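Local atomic coordinates of ebony (Drosophila melanogaster, PDB entry 6DYM), a protein that probably couples beta-alanine to biogenic amines such as dopamine and histamine, this chain being the C-terminal condensation domain of a nonribosomal peptide synthetase. Residues L48-N53 against P85-K90; D19-S24 against T75-D80. All coordinates share one frame; numbering follows the deposited sequence.

Interaction 1: L48-N53 against P85-K90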
ATOM      1  N   LEU A  48       0.809   4.373 -11.598  1.00 36.66           N
ATOM      2  CA  LEU A  48      -0.522   4.843 -11.226  1.00 29.55           C
ATOM      3  C   LEU A  48      -1.326   5.269 -12.448  1.00 36.40           C
ATOM      4  O   LEU A  48      -2.525   4.979 -12.541  1.00 37.15           O
ATOM      5  CB  LEU A  48      -0.410   5.998 -10.233  1.00 34.54           C
ATOM      6  CG  LEU A  48      -0.222   5.586  -8.772  1.00 43.80           C
ATOM      7  CD1 LEU A  48      -0.106   6.806  -7.870  1.00 47.40           C
ATOM      8  CD2 LEU A  48      -1.359   4.679  -8.319  1.00 43.72           C
ATOM      9  N   ASN A  49      -0.688   5.966 -13.391  1.00 37.37           N
ATOM     10  CA  ASN A  49      -1.388   6.359 -14.610  1.00 33.76           C
ATOM     11  C   ASN A  49      -1.826   5.137 -15.409  1.00 36.56           C
ATOM     12  O   ASN A  49      -2.908   5.131 -16.008  1.00 41.04           O
ATOM     13  CB  ASN A  49      -0.497   7.268 -15.456  1.00 34.25           C
ATOM     14  CG  ASN A  49      -0.442   8.693 -14.925  1.00 39.31           C
ATOM     15  OD1 ASN A  49      -1.458   9.260 -14.522  1.00 37.29           O
ATOM     16  ND2 ASN A  49       0.750   9.279 -14.933  1.00 39.02           N
ATOM     17  N   ASP A  50      -1.008   4.082 -15.409  1.00 36.71           N
ATOM     18  CA  ASP A  50      -1.349   2.879 -16.160  1.00 38.25           C
ATOM     19  C   ASP A  50      -2.575   2.173 -15.593  1.00 43.76           C
ATOM     20  O   ASP A  50      -3.315   1.527 -16.343  1.00 44.33           O
ATOM     21  CB  ASP A  50      -0.159   1.921 -16.183  1.00 47.01           C
ATOM     22  CG  ASP A  50       0.820   2.237 -17.295  1.00 56.77           C
ATOM     23  OD1 ASP A  50       0.556   3.187 -18.063  1.00 55.33           O
ATOM     24  OD2 ASP A  50       1.849   1.535 -17.400  1.00 59.29           O
ATOM     25  N   ILE A  51      -2.806   2.271 -14.283  1.00 32.15           N
ATOM     26  CA  ILE A  51      -3.906   1.564 -13.635  1.00 35.17           C
ATOM     27  C   ILE A  51      -5.054   2.482 -13.261  1.00 36.16           C
ATOM     28  O   ILE A  51      -6.055   2.003 -12.707  1.00 34.71           O
ATOM     29  CB  ILE A  51      -3.419   0.794 -12.390  1.00 33.52           C
ATOM     30  CG1 ILE A  51      -2.967   1.770 -11.300  1.00 35.26           C
ATOM     31  CG2 ILE A  51      -2.293  -0.147 -12.754  1.00 34.47           C
ATOM     32  CD1 ILE A  51      -2.699   1.114  -9.951  1.00 32.09           C
ATOM     33  N   TRP A  52      -4.963   3.780 -13.564  1.00 31.64           N
ATOM     34  CA  TRP A  52      -5.859   4.748 -12.938  1.00 30.74           C
ATOM     35  C   TRP A  52      -7.327   4.449 -13.235  1.00 35.70           C
ATOM     36  O   TRP A  52      -8.169   4.472 -12.329  1.00 34.64           O
ATOM     37  CB  TRP A  52      -5.516   6.169 -13.379  1.00 32.91           C
ATOM     38  CG  TRP A  52      -6.441   7.141 -12.739  1.00 33.74           C
ATOM     39  CD1 TRP A  52      -7.446   7.841 -13.339  1.00 35.64           C
ATOM     40  CD2 TRP A  52      -6.489   7.480 -11.349  1.00 32.49           C
ATOM     41  NE1 TRP A  52      -8.104   8.612 -12.410  1.00 35.30           N
ATOM     42  CE2 TRP A  52      -7.535   8.406 -11.181  1.00 32.95           C
ATOM     43  CE3 TRP A  52      -5.739   7.097 -10.233  1.00 35.21           C
ATOM     44  CZ2 TRP A  52      -7.850   8.956  -9.942  1.00 38.87           C
ATOM     45  CZ3 TRP A  52      -6.055   7.642  -9.002  1.00 37.36           C
ATOM     46  CH2 TRP A  52      -7.097   8.564  -8.867  1.00 37.77           C
ATOM     47  N   ASN A  53      -7.659   4.180 -14.500  1.00 36.69           N
ATOM     48  CA  ASN A  53      -9.062   3.986 -14.856  1.00 35.56           C
ATOM     49  C   ASN A  53      -9.636   2.751 -14.170  1.00 29.46           C
ATOM     50  O   ASN A  53     -10.720   2.804 -13.579  1.00 32.25           O
ATOM     51  CB  ASN A  53      -9.214   3.895 -16.376  1.00 40.61           C
ATOM     52  CG  ASN A  53      -8.944   5.221 -17.070  1.00 43.74           C
ATOM     53  OD1 ASN A  53      -7.970   5.362 -17.809  1.00 53.11           O
ATOM     54  ND2 ASN A  53      -9.810   6.200 -16.838  1.00 38.56           N
ATOM     55  N   PRO A  85      -5.074  -5.577 -11.846  1.00 39.47           N
ATOM     56  CA  PRO A  85      -4.624  -5.362 -13.226  1.00 48.33           C
ATOM     57  C   PRO A  85      -3.198  -5.851 -13.428  1.00 49.84           C
ATOM     58  O   PRO A  85      -2.390  -5.887 -12.497  1.00 46.24           O
ATOM     59  CB  PRO A  85      -4.725  -3.841 -13.404  1.00 42.67           C
ATOM     60  CG  PRO A  85      -4.751  -3.285 -12.009  1.00 34.60           C
ATOM     61  CD  PRO A  85      -5.455  -4.317 -11.186  1.00 35.48           C
ATOM     62  N   GLU A  86      -2.900  -6.237 -14.666  1.00 58.12           N
ATOM     63  CA  GLU A  86      -1.583  -6.745 -15.042  1.00 67.68           C
ATOM     64  C   GLU A  86      -0.789  -5.592 -15.647  1.00 62.52           C
ATOM     65  O   GLU A  86      -0.944  -5.267 -16.827  1.00 69.58           O
ATOM     66  CB  GLU A  86      -1.709  -7.909 -16.022  1.00 66.15           C
ATOM     67  CG  GLU A  86      -2.560  -9.114 -15.569  1.00 73.16           C
ATOM     68  CD  GLU A  86      -2.040  -9.853 -14.331  1.00 77.97           C
ATOM     69  OE1 GLU A  86      -2.213 -11.090 -14.283  1.00 75.83           O
ATOM     70  OE2 GLU A  86      -1.495  -9.223 -13.397  1.00 80.21           O
ATOM     71  N   VAL A  87       0.063  -4.969 -14.837  1.00 55.54           N
ATOM     72  CA  VAL A  87       0.930  -3.890 -15.289  1.00 54.92           C
ATOM     73  C   VAL A  87       2.354  -4.423 -15.389  1.00 64.50           C
ATOM     74  O   VAL A  87       2.793  -5.227 -14.558  1.00 65.99           O
ATOM     75  CB  VAL A  87       0.841  -2.659 -14.359  1.00 58.99           C
ATOM     76  CG1 VAL A  87       1.753  -2.793 -13.148  1.00 55.49           C
ATOM     77  CG2 VAL A  87       1.161  -1.381 -15.130  1.00 60.32           C
ATOM     78  N   ASP A  88       3.058  -4.012 -16.439  1.00 57.85           N
ATOM     79  CA  ASP A  88       4.464  -4.345 -16.608  1.00 64.15           C
ATOM     80  C   ASP A  88       5.292  -3.111 -16.284  1.00 59.44           C
ATOM     81  O   ASP A  88       5.017  -2.019 -16.794  1.00 61.19           O
ATOM     82  CB  ASP A  88       4.757  -4.844 -18.025  1.00 68.83           C
ATOM     83  CG  ASP A  88       4.599  -3.761 -19.070  1.00 72.67           C
ATOM     84  OD1 ASP A  88       3.445  -3.424 -19.409  1.00 76.70           O
ATOM     85  OD2 ASP A  88       5.633  -3.241 -19.545  1.00 75.60           O
ATOM     86  N   ILE A  89       6.287  -3.282 -15.421  1.00 58.26           N
ATOM     87  CA  ILE A  89       7.023  -2.173 -14.832  1.00 55.94           C
ATOM     88  C   ILE A  89       8.410  -2.119 -15.453  1.00 55.70           C
ATOM     89  O   ILE A  89       9.086  -3.148 -15.575  1.00 53.99           O
ATOM     90  CB  ILE A  89       7.091  -2.304 -13.301  1.00 52.93           C
ATOM     91  CG1 ILE A  89       5.673  -2.284 -12.717  1.00 54.02           C
ATOM     92  CG2 ILE A  89       7.949  -1.198 -12.702  1.00 46.07           C
ATOM     93  CD1 ILE A  89       5.415  -3.334 -11.664  1.00 48.60           C
ATOM     94  N   LYS A  90       8.831  -0.914 -15.845  1.00 55.53           N
ATOM     95  CA  LYS A  90      10.120  -0.733 -16.503  1.00 59.62           C
ATOM     96  C   LYS A  90      11.255  -0.595 -15.495  1.00 59.92           C
ATOM     97  O   LYS A  90      12.336  -1.162 -15.688  1.00 66.92           O
ATOM     98  CB  LYS A  90      10.072   0.504 -17.402  1.00 60.71           C
ATOM     99  CG  LYS A  90       9.300   0.328 -18.702  1.00 65.41           C
ATOM    100  CD  LYS A  90       9.713  -0.936 -19.439  1.00 67.19           C
ATOM    101  CE  LYS A  90       9.361  -0.845 -20.918  1.00 67.92           C
ATOM    102  NZ  LYS A  90      10.554  -0.543 -21.762  1.00 60.06           N
TER

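Interaction 2: D19-S24 against T75-D80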
ATOM      1  N   ASP A  19       0.380  13.037  -6.668  1.00 34.29           N
ATOM      2  CA  ASP A  19       1.216  13.887  -5.826  1.00 34.30           C
ATOM      3  C   ASP A  19       1.402  13.287  -4.438  1.00 36.07           C
ATOM      4  O   ASP A  19       2.514  13.289  -3.899  1.00 36.49           O
ATOM      5  CB  ASP A  19       0.603  15.284  -5.725  1.00 35.22           C
ATOM      6  CG  ASP A  19       0.600  16.014  -7.052  1.00 49.47           C
ATOM      7  OD1 ASP A  19       1.387  15.620  -7.940  1.00 44.42           O
ATOM      8  OD2 ASP A  19      -0.188  16.975  -7.206  1.00 45.49           O
ATOM      9  N   ILE A  20       0.325  12.771  -3.844  1.00 34.53           N
ATOM     10  CA  ILE A  20       0.429  12.196  -2.506  1.00 30.60           C
ATOM     11  C   ILE A  20       1.306  10.949  -2.522  1.00 34.82           C
ATOM     12  O   ILE A  20       2.177  10.779  -1.661  1.00 34.84           O
ATOM     13  CB  ILE A  20      -0.972  11.906  -1.937  1.00 30.28           C
ATOM     14  CG1 ILE A  20      -1.630  13.211  -1.487  1.00 27.53           C
ATOM     15  CG2 ILE A  20      -0.892  10.918  -0.767  1.00 31.89           C
ATOM     16  CD1 ILE A  20      -2.940  13.023  -0.772  1.00 32.60           C
ATOM     17  N   ILE A  21       1.104  10.067  -3.504  1.00 35.19           N
ATOM     18  CA  ILE A  21       1.859   8.818  -3.545  1.00 34.65           C
ATOM     19  C   ILE A  21       3.330   9.083  -3.840  1.00 38.99           C
ATOM     20  O   ILE A  21       4.218   8.502  -3.203  1.00 48.41           O
ATOM     21  CB  ILE A  21       1.239   7.852  -4.572  1.00 38.09           C
ATOM     22  CG1 ILE A  21      -0.122   7.345  -4.082  1.00 38.77           C
ATOM     23  CG2 ILE A  21       2.181   6.691  -4.852  1.00 41.43           C
ATOM     24  CD1 ILE A  21      -0.060   6.575  -2.771  1.00 39.28           C
ATOM     25  N   VAL A  22       3.614   9.961  -4.805  1.00 35.14           N
ATOM     26  CA  VAL A  22       5.003  10.261  -5.152  1.00 40.70           C
ATOM     27  C   VAL A  22       5.734  10.843  -3.949  1.00 47.56           C
ATOM     28  O   VAL A  22       6.848  10.423  -3.612  1.00 52.16           O
ATOM     29  CB  VAL A  22       5.062  11.211  -6.363  1.00 43.49           C
ATOM     30  CG1 VAL A  22       6.460  11.800  -6.520  1.00 42.53           C
ATOM     31  CG2 VAL A  22       4.647  10.482  -7.628  1.00 37.13           C
ATOM     32  N   ALA A  23       5.111  11.811  -3.273  1.00 44.77           N
ATOM     33  CA  ALA A  23       5.732  12.401  -2.092  1.00 43.59           C
ATOM     34  C   ALA A  23       5.885  11.376  -0.974  1.00 49.61           C
ATOM     35  O   ALA A  23       6.910  11.351  -0.283  1.00 53.84           O
ATOM     36  CB  ALA A  23       4.913  13.596  -1.609  1.00 44.16           C
ATOM     37  N   SER A  24       4.880  10.516  -0.788  1.00 43.51           N
ATOM     38  CA  SER A  24       4.904   9.584   0.332  1.00 50.87           C
ATOM     39  C   SER A  24       5.922   8.470   0.128  1.00 49.89           C
ATOM     40  O   SER A  24       6.467   7.949   1.109  1.00 48.42           O
ATOM     41  CB  SER A  24       3.509   9.000   0.560  1.00 44.40           C
ATOM     42  OG  SER A  24       3.574   7.751   1.224  1.00 57.29           O
ATOM     43  N   THR A  75      -4.807   9.014   0.935  1.00 20.64           N
ATOM     44  CA  THR A  75      -5.501   8.142   0.001  1.00 23.78           C
ATOM     45  C   THR A  75      -5.177   6.685   0.310  1.00 23.90           C
ATOM     46  O   THR A  75      -4.074   6.355   0.755  1.00 22.38           O
ATOM     47  CB  THR A  75      -5.155   8.477  -1.461  1.00 25.22           C
ATOM     48  OG1 THR A  75      -6.040   7.761  -2.332  1.00 26.48           O
ATOM     49  CG2 THR A  75      -3.709   8.100  -1.797  1.00 25.01           C
ATOM     50  N   ALA A  76      -6.165   5.826   0.074  1.00 22.02           N
ATOM     51  CA  ALA A  76      -6.034   4.384   0.262  1.00 26.13           C
ATOM     52  C   ALA A  76      -6.454   3.705  -1.034  1.00 26.92           C
ATOM     53  O   ALA A  76      -7.623   3.785  -1.426  1.00 25.84           O
ATOM     54  CB  ALA A  76      -6.885   3.899   1.434  1.00 19.24           C
ATOM     55  N   LEU A  77      -5.507   3.049  -1.696  1.00 22.15           N
ATOM     56  CA  LEU A  77      -5.751   2.371  -2.965  1.00 24.51           C
ATOM     57  C   LEU A  77      -5.846   0.870  -2.713  1.00 27.13           C
ATOM     58  O   LEU A  77      -4.924   0.274  -2.147  1.00 24.62           O
ATOM     59  CB  LEU A  77      -4.638   2.685  -3.967  1.00 22.38           C
ATOM     60  CG  LEU A  77      -4.296   4.171  -4.108  1.00 29.92           C
ATOM     61  CD1 LEU A  77      -3.290   4.392  -5.226  1.00 29.19           C
ATOM     62  CD2 LEU A  77      -5.559   4.990  -4.348  1.00 22.12           C
ATOM     63  N   ASN A  78      -6.963   0.269  -3.122  1.00 21.68           N
ATOM     64  CA  ASN A  78      -7.259  -1.123  -2.834  1.00 18.87           C
ATOM     65  C   ASN A  78      -7.718  -1.834  -4.094  1.00 24.21           C
ATOM     66  O   ASN A  78      -8.344  -1.235  -4.972  1.00 21.82           O
ATOM     67  CB  ASN A  78      -8.343  -1.251  -1.768  1.00 21.74           C
ATOM     68  CG  ASN A  78      -8.024  -0.457  -0.535  1.00 25.24           C
ATOM     69  OD1 ASN A  78      -6.978  -0.655   0.073  1.00 27.08           O
ATOM     70  ND2 ASN A  78      -8.911   0.464  -0.163  1.00 23.01           N
ATOM     71  N   PHE A  79      -7.410  -3.130  -4.153  1.00 24.94           N
ATOM     72  CA  PHE A  79      -7.891  -4.030  -5.189  1.00 26.19           C
ATOM     73  C   PHE A  79      -8.349  -5.330  -4.544  1.00 23.64           C
ATOM     74  O   PHE A  79      -7.909  -5.696  -3.451  1.00 24.07           O
ATOM     75  CB  PHE A  79      -6.809  -4.371  -6.218  1.00 22.71           C
ATOM     76  CG  PHE A  79      -6.638  -3.352  -7.301  1.00 29.29           C
ATOM     77  CD1 PHE A  79      -7.669  -3.077  -8.182  1.00 29.19           C
ATOM     78  CD2 PHE A  79      -5.427  -2.703  -7.467  1.00 27.17           C
ATOM     79  CE1 PHE A  79      -7.503  -2.154  -9.188  1.00 29.99           C
ATOM     80  CE2 PHE A  79      -5.255  -1.777  -8.472  1.00 28.78           C
ATOM     81  CZ  PHE A  79      -6.292  -1.505  -9.335  1.00 31.35           C
ATOM     82  N   ASP A  80      -9.245  -6.022  -5.232  1.00 24.18           N
ATOM     83  CA  ASP A  80      -9.432  -7.442  -4.980  1.00 24.61           C
ATOM     84  C   ASP A  80      -8.123  -8.157  -5.290  1.00 23.05           C
ATOM     85  O   ASP A  80      -7.628  -8.089  -6.419  1.00 22.82           O
ATOM     86  CB  ASP A  80     -10.573  -7.976  -5.848  1.00 27.37           C
ATOM     87  CG  ASP A  80     -10.923  -9.431  -5.548  1.00 28.75           C
ATOM     88  OD1 ASP A  80     -10.050 -10.199  -5.091  1.00 25.82           O
ATOM     89  OD2 ASP A  80     -12.087  -9.812  -5.783  1.00 25.68           O
TER

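Interaction 1: L48-N53 against P85-K90
Asp50 and Ile51, on one turn of helix 41-58, face an extended loop running through Pro85 and Val87, the CA atoms of Asp50 and Val87 lying 7.2 Å apart. The turn belongs to the second helix of a GNAT-like (acetyltransferase-type) fold, and the loop leaves strand 71-80 on its way to helix 93-111. No hydrogen bond joins the two backbones, and the turn's own bonds from Ile51 N to Leu48 O and from Trp52 N to Asn49 O are weak. The contact is made by side chains. Ile51, buried and branched at CB, reaches the loop with its CG2 methyl, which lies 4.1 Å from Pro85 CG; the two side chains cross at about a right angle. The same methyl stands 4.3 Å from Val87 CB, so one branch serves two neighbours while CG1 departs in another direction. Proline suits this extended part of the loop, offering a rigid apolar ring, whose CG does the touching, and no backbone N-H to satisfy. Val87 lies at the more open margin, next to the acid Asp50. Val87 turns CG2 away from its own backbone N (chi1, measured to CG1, is 84°), which sets that methyl against the aspartate, 3.7 Å from Asp50 CB and 3.8 Å from the carboxylate oxygen OD2.

Interaction 2: D19-S24 against T75-D80
Helix-on-sheet packing brings Ile20 and Ile21, two adjacent residues of helix 14-25, onto Thr75 and Leu77 of strand 71-80. The local axes run nearly perpendicular, at 95° and 10.1 Å apart at closest approach, so the helix meets only a short length of the strand. Thr75 is the focus. Its CG2 methyl receives Ile20 CG2 at 4.1 Å and Ile21 CD1 also at 4.1 Å, one from a branch close to the helix backbone and the other from the far end of a longer chain. The CB of Ile21 does not point straight at the strand; bends at both torsions (chi1 -70°, chi2 -61°) bring its CD1 to the threonine. This is one face of the central sheet in the GNAT-like fold, where strand 71-80 is hydrogen-bonded to strand 62-66 and to strand 119-127, as in the backbone pairings of Ala76 with Phe62 and Thr75 with Gly126. Threonine suits such a buried strand position because its two branches can do different work. OG1, anti to the backbone N (chi1 -170°), is hydrogen-bonded to Phe62 O on the adjoining strand, which satisfies the hydroxyl and leaves the methyl for the isoleucines. Two residues along, Leu77 points to the same helix-covered face, whereas the CB of the intervening Ala76 points away from the helix. Leu77 makes a looser apolar contact, its CD1 standing 4.5 Å from Ile21 CG1. Met124 of strand 119-127 also packs against Ile21.

How the interactions relate
The centres of the two interactions lie 13 Å apart, and their segments alternate along the chain: 19-24, 48-53, 75-80, then 85-90. Helices 14-25 and 41-58 follow each other in the chain and meet over strand 71-80. Leu48 joins the contacts, its CD1 3.7 Å from Ile21 CB and its CD2 3.7 Å from Leu77 CD1. Further along the strand Phe79 touches both sides of interaction 1: its CZ is 3.5 Å from Pro85 CD on the loop, and its CE2 is 4.1 Å from Ile51 CD1 on helix 41-58. Interaction 2, all of whose touching residues are buried, lies between helix and sheet, while interaction 1 continues this apolar layer outward to the partly exposed loop, within one condensation domain.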